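Local coordinates for capsular polysaccharide biosynthesis protein (Vibrio cholerae, PDB 1XPJ) that is of unproven function but, as a haloacid dehalogenase-like protein, is probably a phosphohydrolase, perhaps acting in capsular polysaccharide biosynthesis, at the interface of chains A and B. Numbering follows the deposited sequence. Chains: chain A/B, hypothetical protein.

The interface of chains A and B. Residues chain A 98-99, 101, 121-122; chain B 26, 103-106.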
loop_
_atom_site.group_PDB
_atom_site.type_symbol
_atom_site.label_atom_id
_atom_site.label_comp_id
_atom_site.label_asym_id
_atom_site.label_seq_id
_atom_site.Cartn_x
_atom_site.Cartn_y
_atom_site.Cartn_z
ATOM N N ASP A 98 -14.582 -11.476 -9.569
ATOM C CA ASP A 98 -13.281 -11.946 -10.044
ATOM C C ASP A 98 -13.444 -13.242 -10.843
ATOM O O ASP A 98 -14.087 -14.175 -10.355
ATOM C CB ASP A 98 -12.367 -12.209 -8.835
ATOM C CG ASP A 98 -10.900 -12.235 -9.205
ATOM O OD1 ASP A 98 -10.542 -12.810 -10.270
ATOM O OD2 ASP A 98 -10.017 -11.709 -8.477
ATOM N N ASP A 99 -12.855 -13.313 -12.042
ATOM C CA ASP A 99 -12.925 -14.528 -12.862
ATOM C C ASP A 99 -12.131 -15.717 -12.310
ATOM O O ASP A 99 -12.371 -16.849 -12.719
ATOM C CB ASP A 99 -12.592 -14.258 -14.342
ATOM C CG ASP A 99 -11.109 -14.005 -14.599
ATOM O OD1 ASP A 99 -10.377 -13.641 -13.670
ATOM O OD2 ASP A 99 -10.583 -14.125 -15.721
ATOM N N ALA A 101 -12.067 -16.346 -8.887
ATOM C CA ALA A 101 -12.442 -16.474 -7.488
ATOM C C ALA A 101 -13.251 -17.726 -7.225
ATOM O O ALA A 101 -14.152 -18.050 -7.982
ATOM C CB ALA A 101 -13.191 -15.271 -7.030
ATOM N N LYS A 121 -14.602 -22.422 -18.118
ATOM C CA LYS A 121 -15.976 -22.187 -18.569
ATOM C C LYS A 121 -16.337 -20.697 -18.535
ATOM O O LYS A 121 -17.280 -20.271 -19.194
ATOM C CB LYS A 121 -16.990 -23.053 -17.796
ATOM C CG LYS A 121 -17.708 -22.365 -16.632
ATOM C CD LYS A 121 -19.180 -22.780 -16.547
ATOM C CE LYS A 121 -20.063 -21.624 -16.038
ATOM N NZ LYS A 121 -21.214 -21.323 -16.962
ATOM N N GLU A 122 -15.561 -19.919 -17.776
ATOM C CA GLU A 122 -15.715 -18.466 -17.687
ATOM C C GLU A 122 -15.241 -17.756 -18.957
ATOM O O GLU A 122 -15.610 -16.604 -19.209
ATOM C CB GLU A 122 -14.923 -17.932 -16.485
ATOM C CG GLU A 122 -15.701 -17.876 -15.170
ATOM C CD GLU A 122 -16.893 -16.924 -15.195
ATOM O OE1 GLU A 122 -17.879 -17.203 -14.483
ATOM O OE2 GLU A 122 -16.850 -15.900 -15.911
ATOM N N ARG B 26 -16.572 -6.963 -21.689
ATOM C CA ARG B 26 -17.671 -7.905 -21.434
ATOM C C ARG B 26 -18.918 -7.056 -21.150
ATOM O O ARG B 26 -19.102 -6.561 -20.035
ATOM C CB ARG B 26 -17.356 -8.849 -20.262
ATOM C CG ARG B 26 -16.185 -9.808 -20.513
ATOM C CD ARG B 26 -15.909 -10.814 -19.392
ATOM N NE ARG B 26 -17.029 -11.733 -19.169
ATOM C CZ ARG B 26 -16.984 -12.807 -18.369
ATOM N NH1 ARG B 26 -15.867 -13.110 -17.710
ATOM N NH2 ARG B 26 -18.062 -13.577 -18.225
ATOM N N ARG B 103 -18.003 -15.018 -9.404
ATOM C CA ARG B 103 -17.445 -15.005 -10.743
ATOM C C ARG B 103 -18.301 -14.136 -11.680
ATOM O O ARG B 103 -19.517 -14.043 -11.508
ATOM C CB ARG B 103 -17.316 -16.439 -11.252
ATOM C CG ARG B 103 -16.296 -17.272 -10.448
ATOM C CD ARG B 103 -16.055 -18.701 -10.993
ATOM N NE ARG B 103 -17.172 -19.602 -10.718
ATOM C CZ ARG B 103 -17.398 -20.192 -9.548
ATOM N NH1 ARG B 103 -16.581 -19.984 -8.523
ATOM N NH2 ARG B 103 -18.446 -20.995 -9.398
ATOM N N PRO B 104 -17.667 -13.483 -12.652
ATOM C CA PRO B 104 -18.376 -12.533 -13.527
ATOM C C PRO B 104 -19.612 -13.117 -14.204
ATOM O O PRO B 104 -20.587 -12.375 -14.357
ATOM C CB PRO B 104 -17.310 -12.077 -14.553
ATOM C CG PRO B 104 -16.036 -12.777 -14.225
ATOM C CD PRO B 104 -16.222 -13.549 -12.948
ATOM N N SER B 105 -19.591 -14.401 -14.565
ATOM C CA SER B 105 -20.783 -15.066 -15.117
ATOM C C SER B 105 -21.896 -15.246 -14.099
ATOM O O SER B 105 -23.040 -15.283 -14.481
ATOM C CB SER B 105 -20.461 -16.438 -15.750
ATOM O OG SER B 105 -20.205 -17.433 -14.748
ATOM N N GLU B 106 -21.566 -15.398 -12.820
ATOM C CA GLU B 106 -22.605 -15.477 -11.791
ATOM C C GLU B 106 -23.206 -14.087 -11.558
ATOM O O GLU B 106 -24.413 -13.952 -11.448
ATOM C CB GLU B 106 -22.069 -16.074 -10.478
ATOM C CG GLU B 106 -21.467 -17.477 -10.605
ATOM C CD GLU B 106 -20.822 -17.967 -9.314
ATOM O OE1 GLU B 106 -19.815 -17.362 -8.875
ATOM O OE2 GLU B 106 -21.319 -18.960 -8.727
#
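A:Glu122 OE2, a carboxylate oxygen, is approached by the backbone N of B:Ser105 and by NH1 and NH2 of B:Arg26, all through weak bonds. This patch belongs to a two-fold symmetric interface between copies of one protein, so it recurs with the chains exchanged; the structure alone does not show whether the pairing is biological. The other oxygen, OE1, takes the amide N of B:Ser105 through its syn lone pair, at 3.3 Å, and OE2 lies at a weaker 3.4 Å from the same N. An acid suits the start of helix 104-109, where amides lack acceptors from a preceding turn and the dipole would favour negative charge. The modelled separation of B:Ser105 OG from OE1 is too short to be trusted. B:Arg26 reaches OE2 with its long chain crossing that of A:Glu122 at about a right angle. OE2 lies in the guanidinium plane at the edge, 3.5 Å from both NH1 and NH2: a long salt bridge from NH1, with weak hydrogen bonds from both nitrogens, the two planar groups turned 41° apart. The bend of A:Glu122 at chi2 (-63°) helps direct its carboxylate to this meeting point.

B:Pro104, whose ring suits the first turn because it needs no amide hydrogen, packs against the 98-99 loop of chain A. Its CD lies 3.4 Å from CA of A:Asp99, and its CG faces CB of the same residue.

B:Arg103 lays CB against A:Glu122 and CG near the carbonyl O of A:Ala101, then bends at chi3, presenting NH1 to that O at 3.2 Å. The oxygen lies almost in the guanidinium plane, and a side chain with several N-H groups can serve it while also facing an acid of its own chain. B:Glu106 is that second-shell acid: OE2 forms a long salt bridge to NH2 of B:Arg103, while OE1 sits over the guanidinium face and accepts the backbone N-H of B:Arg103, with N to OE1 3.0 Å, through its anti lone pair.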